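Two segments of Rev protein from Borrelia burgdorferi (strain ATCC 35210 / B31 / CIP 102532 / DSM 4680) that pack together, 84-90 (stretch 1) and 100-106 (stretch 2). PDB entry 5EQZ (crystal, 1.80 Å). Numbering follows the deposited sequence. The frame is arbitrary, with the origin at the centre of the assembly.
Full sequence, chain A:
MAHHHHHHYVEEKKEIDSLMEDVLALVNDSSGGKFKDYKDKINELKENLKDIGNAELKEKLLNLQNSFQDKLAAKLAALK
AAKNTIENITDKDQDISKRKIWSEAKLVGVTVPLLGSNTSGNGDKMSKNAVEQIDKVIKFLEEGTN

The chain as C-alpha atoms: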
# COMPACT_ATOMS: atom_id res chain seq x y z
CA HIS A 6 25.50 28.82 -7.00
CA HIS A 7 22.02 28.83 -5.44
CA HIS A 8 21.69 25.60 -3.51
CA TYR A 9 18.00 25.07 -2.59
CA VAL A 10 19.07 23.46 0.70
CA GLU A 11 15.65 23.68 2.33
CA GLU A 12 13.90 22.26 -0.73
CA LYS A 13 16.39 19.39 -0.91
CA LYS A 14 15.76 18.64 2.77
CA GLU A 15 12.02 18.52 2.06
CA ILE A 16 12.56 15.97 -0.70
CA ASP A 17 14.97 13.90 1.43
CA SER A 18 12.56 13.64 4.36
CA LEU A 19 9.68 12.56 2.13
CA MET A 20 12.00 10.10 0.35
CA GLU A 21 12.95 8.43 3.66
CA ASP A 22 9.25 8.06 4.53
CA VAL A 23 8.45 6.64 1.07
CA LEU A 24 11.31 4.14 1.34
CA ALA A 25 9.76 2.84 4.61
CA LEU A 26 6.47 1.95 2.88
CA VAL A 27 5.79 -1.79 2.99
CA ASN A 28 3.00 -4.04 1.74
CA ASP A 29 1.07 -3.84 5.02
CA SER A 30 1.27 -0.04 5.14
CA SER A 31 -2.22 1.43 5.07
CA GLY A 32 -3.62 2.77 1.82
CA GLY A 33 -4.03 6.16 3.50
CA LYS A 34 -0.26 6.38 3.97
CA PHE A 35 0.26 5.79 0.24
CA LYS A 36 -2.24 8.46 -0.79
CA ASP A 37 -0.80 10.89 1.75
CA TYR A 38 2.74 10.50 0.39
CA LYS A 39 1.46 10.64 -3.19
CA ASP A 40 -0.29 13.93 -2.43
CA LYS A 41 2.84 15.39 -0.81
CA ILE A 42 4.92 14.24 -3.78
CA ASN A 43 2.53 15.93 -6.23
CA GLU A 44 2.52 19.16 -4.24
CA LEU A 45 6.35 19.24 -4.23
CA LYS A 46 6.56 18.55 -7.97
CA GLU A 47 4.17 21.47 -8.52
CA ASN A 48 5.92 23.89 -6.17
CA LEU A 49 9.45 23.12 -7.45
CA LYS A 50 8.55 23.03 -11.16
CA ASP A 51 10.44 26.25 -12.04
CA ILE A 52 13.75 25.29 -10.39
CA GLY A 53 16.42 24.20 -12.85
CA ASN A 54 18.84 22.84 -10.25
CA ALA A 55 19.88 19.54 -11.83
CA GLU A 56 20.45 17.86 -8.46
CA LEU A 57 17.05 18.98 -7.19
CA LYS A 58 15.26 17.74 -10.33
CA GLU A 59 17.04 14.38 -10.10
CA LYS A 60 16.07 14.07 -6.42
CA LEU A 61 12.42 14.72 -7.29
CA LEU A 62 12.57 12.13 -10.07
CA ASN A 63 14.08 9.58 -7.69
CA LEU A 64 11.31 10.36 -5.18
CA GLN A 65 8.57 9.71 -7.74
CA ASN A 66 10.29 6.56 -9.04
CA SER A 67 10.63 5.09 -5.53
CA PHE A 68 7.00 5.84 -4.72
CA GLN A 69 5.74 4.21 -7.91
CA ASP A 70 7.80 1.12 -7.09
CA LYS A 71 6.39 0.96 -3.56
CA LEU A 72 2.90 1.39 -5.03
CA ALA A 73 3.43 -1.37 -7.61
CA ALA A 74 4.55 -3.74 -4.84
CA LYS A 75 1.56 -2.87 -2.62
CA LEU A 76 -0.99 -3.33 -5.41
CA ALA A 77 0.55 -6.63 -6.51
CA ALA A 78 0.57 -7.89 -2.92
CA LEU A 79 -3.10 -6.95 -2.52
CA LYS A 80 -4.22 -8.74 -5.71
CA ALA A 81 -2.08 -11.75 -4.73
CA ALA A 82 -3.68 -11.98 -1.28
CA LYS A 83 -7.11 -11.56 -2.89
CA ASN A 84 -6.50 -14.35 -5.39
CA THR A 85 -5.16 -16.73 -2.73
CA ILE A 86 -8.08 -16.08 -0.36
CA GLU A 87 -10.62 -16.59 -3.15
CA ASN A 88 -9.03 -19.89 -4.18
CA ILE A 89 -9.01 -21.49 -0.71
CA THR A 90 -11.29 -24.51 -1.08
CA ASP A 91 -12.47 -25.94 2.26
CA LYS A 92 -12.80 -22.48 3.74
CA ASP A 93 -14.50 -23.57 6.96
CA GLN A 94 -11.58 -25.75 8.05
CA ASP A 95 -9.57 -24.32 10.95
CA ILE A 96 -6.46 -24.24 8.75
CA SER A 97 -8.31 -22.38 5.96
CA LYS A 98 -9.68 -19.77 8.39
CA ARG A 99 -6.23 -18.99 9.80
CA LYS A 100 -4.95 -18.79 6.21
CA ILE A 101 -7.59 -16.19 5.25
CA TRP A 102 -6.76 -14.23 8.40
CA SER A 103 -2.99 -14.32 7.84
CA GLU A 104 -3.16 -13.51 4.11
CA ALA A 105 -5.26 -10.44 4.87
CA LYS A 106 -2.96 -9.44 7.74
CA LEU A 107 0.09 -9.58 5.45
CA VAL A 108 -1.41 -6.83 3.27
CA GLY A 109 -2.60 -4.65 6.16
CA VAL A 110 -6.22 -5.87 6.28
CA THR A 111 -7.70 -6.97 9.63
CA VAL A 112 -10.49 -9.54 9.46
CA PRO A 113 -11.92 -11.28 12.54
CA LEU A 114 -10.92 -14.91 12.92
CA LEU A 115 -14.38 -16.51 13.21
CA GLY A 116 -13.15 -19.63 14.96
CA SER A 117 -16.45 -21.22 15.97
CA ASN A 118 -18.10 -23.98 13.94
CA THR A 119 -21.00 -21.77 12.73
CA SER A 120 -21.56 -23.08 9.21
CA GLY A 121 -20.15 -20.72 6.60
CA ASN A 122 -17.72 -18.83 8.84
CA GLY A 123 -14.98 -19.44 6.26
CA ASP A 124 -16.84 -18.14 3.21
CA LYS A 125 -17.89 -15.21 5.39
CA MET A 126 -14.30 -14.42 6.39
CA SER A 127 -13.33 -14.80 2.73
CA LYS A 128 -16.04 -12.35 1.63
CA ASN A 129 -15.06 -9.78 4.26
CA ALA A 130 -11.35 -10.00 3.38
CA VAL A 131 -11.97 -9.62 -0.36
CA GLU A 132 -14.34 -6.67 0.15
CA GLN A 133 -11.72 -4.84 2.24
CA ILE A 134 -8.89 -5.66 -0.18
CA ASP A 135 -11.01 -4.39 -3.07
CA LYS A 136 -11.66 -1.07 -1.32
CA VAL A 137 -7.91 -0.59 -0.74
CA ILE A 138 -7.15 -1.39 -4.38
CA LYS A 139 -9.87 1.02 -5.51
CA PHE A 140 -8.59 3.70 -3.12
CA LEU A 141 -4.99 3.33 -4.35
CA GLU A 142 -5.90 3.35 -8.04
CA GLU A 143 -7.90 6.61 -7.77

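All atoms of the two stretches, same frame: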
# COMPACT_ATOMS: atom_id res chain seq x y z
N ASN A 84 -6.41 -13.13 -4.60
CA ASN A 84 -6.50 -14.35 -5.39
C ASN A 84 -6.38 -15.58 -4.50
O ASN A 84 -7.21 -16.50 -4.58
CB ASN A 84 -5.41 -14.33 -6.46
CG ASN A 84 -5.47 -15.54 -7.35
OD1 ASN A 84 -6.37 -15.66 -8.19
ND2 ASN A 84 -4.53 -16.45 -7.17
N THR A 85 -5.35 -15.61 -3.65
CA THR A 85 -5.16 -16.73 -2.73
C THR A 85 -6.39 -16.97 -1.87
O THR A 85 -6.86 -18.10 -1.75
CB THR A 85 -3.95 -16.47 -1.84
OG1 THR A 85 -2.78 -16.38 -2.66
CG2 THR A 85 -3.78 -17.60 -0.83
N ILE A 86 -6.92 -15.91 -1.24
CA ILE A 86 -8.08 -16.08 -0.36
C ILE A 86 -9.26 -16.63 -1.14
O ILE A 86 -9.95 -17.55 -0.68
CB ILE A 86 -8.44 -14.74 0.32
CG1 ILE A 86 -7.36 -14.34 1.33
CG2 ILE A 86 -9.81 -14.80 0.95
CD1 ILE A 86 -7.52 -12.93 1.87
N GLU A 87 -9.50 -16.09 -2.34
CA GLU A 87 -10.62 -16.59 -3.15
C GLU A 87 -10.47 -18.06 -3.49
O GLU A 87 -11.48 -18.78 -3.54
CB GLU A 87 -10.73 -15.77 -4.44
CG GLU A 87 -11.29 -14.38 -4.25
CD GLU A 87 -11.33 -13.61 -5.54
OE1 GLU A 87 -10.56 -13.96 -6.47
OE2 GLU A 87 -12.13 -12.66 -5.64
N ASN A 88 -9.25 -18.53 -3.71
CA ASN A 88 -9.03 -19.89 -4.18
C ASN A 88 -8.91 -20.92 -3.06
O ASN A 88 -8.77 -22.11 -3.36
CB ASN A 88 -7.78 -19.95 -5.04
CG ASN A 88 -7.97 -19.27 -6.38
OD1 ASN A 88 -7.04 -19.20 -7.18
ND2 ASN A 88 -9.17 -18.79 -6.64
N ILE A 89 -8.96 -20.51 -1.79
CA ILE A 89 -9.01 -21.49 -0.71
C ILE A 89 -10.30 -22.30 -0.83
O ILE A 89 -11.38 -21.74 -1.04
CB ILE A 89 -8.88 -20.80 0.65
CG1 ILE A 89 -7.50 -20.18 0.81
CG2 ILE A 89 -9.18 -21.80 1.78
CD1 ILE A 89 -7.36 -19.30 2.03
N THR A 90 -10.19 -23.61 -0.71
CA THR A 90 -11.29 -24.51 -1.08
C THR A 90 -12.21 -24.86 0.09
O THR A 90 -13.40 -24.53 0.08
CB THR A 90 -10.72 -25.77 -1.72
OG1 THR A 90 -9.51 -26.14 -1.03
CG2 THR A 90 -10.41 -25.52 -3.17
N LYS A 100 -5.58 -19.22 7.46
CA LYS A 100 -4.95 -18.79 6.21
C LYS A 100 -5.58 -17.51 5.68
O LYS A 100 -4.87 -16.58 5.30
CB LYS A 100 -5.04 -19.91 5.17
CG LYS A 100 -4.17 -19.70 3.94
CD LYS A 100 -2.74 -19.42 4.32
CE LYS A 100 -1.85 -19.50 3.10
NZ LYS A 100 -0.49 -18.98 3.41
N ILE A 101 -6.91 -17.42 5.67
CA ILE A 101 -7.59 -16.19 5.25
C ILE A 101 -7.15 -15.03 6.13
O ILE A 101 -6.80 -13.94 5.65
CB ILE A 101 -9.12 -16.36 5.30
CG1 ILE A 101 -9.57 -17.45 4.33
CG2 ILE A 101 -9.81 -15.01 4.99
CD1 ILE A 101 -11.01 -17.89 4.55
N TRP A 102 -7.16 -15.26 7.45
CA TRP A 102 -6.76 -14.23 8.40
C TRP A 102 -5.33 -13.76 8.14
O TRP A 102 -5.05 -12.55 8.10
CB TRP A 102 -6.92 -14.78 9.81
CG TRP A 102 -6.36 -13.90 10.85
CD1 TRP A 102 -6.97 -12.81 11.43
CD2 TRP A 102 -5.07 -14.01 11.46
NE1 TRP A 102 -6.13 -12.25 12.36
CE2 TRP A 102 -4.96 -12.96 12.40
CE3 TRP A 102 -4.00 -14.89 11.30
CZ2 TRP A 102 -3.81 -12.77 13.18
CZ3 TRP A 102 -2.87 -14.71 12.07
CH2 TRP A 102 -2.78 -13.66 13.00
N SER A 103 -4.40 -14.70 7.96
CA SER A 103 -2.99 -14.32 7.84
C SER A 103 -2.70 -13.67 6.49
O SER A 103 -1.87 -12.75 6.42
CB SER A 103 -2.10 -15.54 8.05
OG SER A 103 -2.14 -16.39 6.92
N GLU A 104 -3.36 -14.13 5.42
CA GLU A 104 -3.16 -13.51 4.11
C GLU A 104 -3.64 -12.06 4.11
O GLU A 104 -3.00 -11.17 3.54
CB GLU A 104 -3.91 -14.30 3.03
CG GLU A 104 -3.28 -15.63 2.66
CD GLU A 104 -1.98 -15.49 1.91
OE1 GLU A 104 -1.05 -16.27 2.18
OE2 GLU A 104 -1.88 -14.58 1.05
N ALA A 105 -4.78 -11.81 4.75
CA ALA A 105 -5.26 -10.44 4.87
C ALA A 105 -4.30 -9.62 5.72
O ALA A 105 -3.96 -8.48 5.36
CB ALA A 105 -6.66 -10.42 5.47
N LYS A 106 -3.84 -10.18 6.84
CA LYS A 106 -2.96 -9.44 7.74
C LYS A 106 -1.68 -9.03 7.04
O LYS A 106 -1.18 -7.91 7.25
CB LYS A 106 -2.66 -10.28 8.99
CG LYS A 106 -1.69 -9.65 9.95
CD LYS A 106 -1.69 -10.35 11.31
CE LYS A 106 -0.51 -9.90 12.16
NZ LYS A 106 -0.20 -10.84 13.27

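Two helical segments joined by a short connection often pack through a few branched aliphatic side chains, with longer polar residues closing the edge, and this pair from Rev illustrates the pattern. The helices run nearly antiparallel, at 169°, with their axes 9.7 Å apart at closest approach. No hydrogen bond or salt bridge crosses between the stretches; van der Waals contact accounts for the 311 Å² that they bury.

At the centre lie Ile86 and Ile101, both buried, whose CA atoms are 5.6 Å apart. Neither CA-to-CB bond points straight across; both are directed sideways, so the side chains meet flank to flank, with Ile86 CG2 4.0 Å from Ile101 CG2. The end of Ile86 nevertheless comes nearer to the opposing helix. Its chi1 m, chi2 t conformation extends CD1 to 4.0 Å from Ile101 O and to 4.5 Å from Ala105 CB. The small methyl of Ala105 suits this place, filling space beside the isoleucine tip without projecting far. One turn along, where the first stretch has left its regular helix, Ile89 points toward the partner, also m, t, and its CD1 lies 3.7 Å from Ile101 CG1.

Outward from this apolar centre, the polar residues contribute mainly their carbon atoms. Lys100 CG lies 3.7 Å from Ile89 CD1, and Glu104 CB lies 3.8 Å from Ile86 CG1, so aliphatic portions of two charged side chains extend the apolar surface. Their charged ends pair with each other: Lys100 NZ donates to Glu104 OE1 at 3.0 Å, a salt bridge spanning one helical turn within the second stretch. Thr85 completes the margin, its CG2 3.9 Å from Glu104 CD, while its OG1 is hydrogen-bonded elsewhere in the structure. Threonine suits this partly exposed edge: it offers a methyl to the neighbouring side chain, and its hydroxyl is hydrogen-bonded rather than left unpaired.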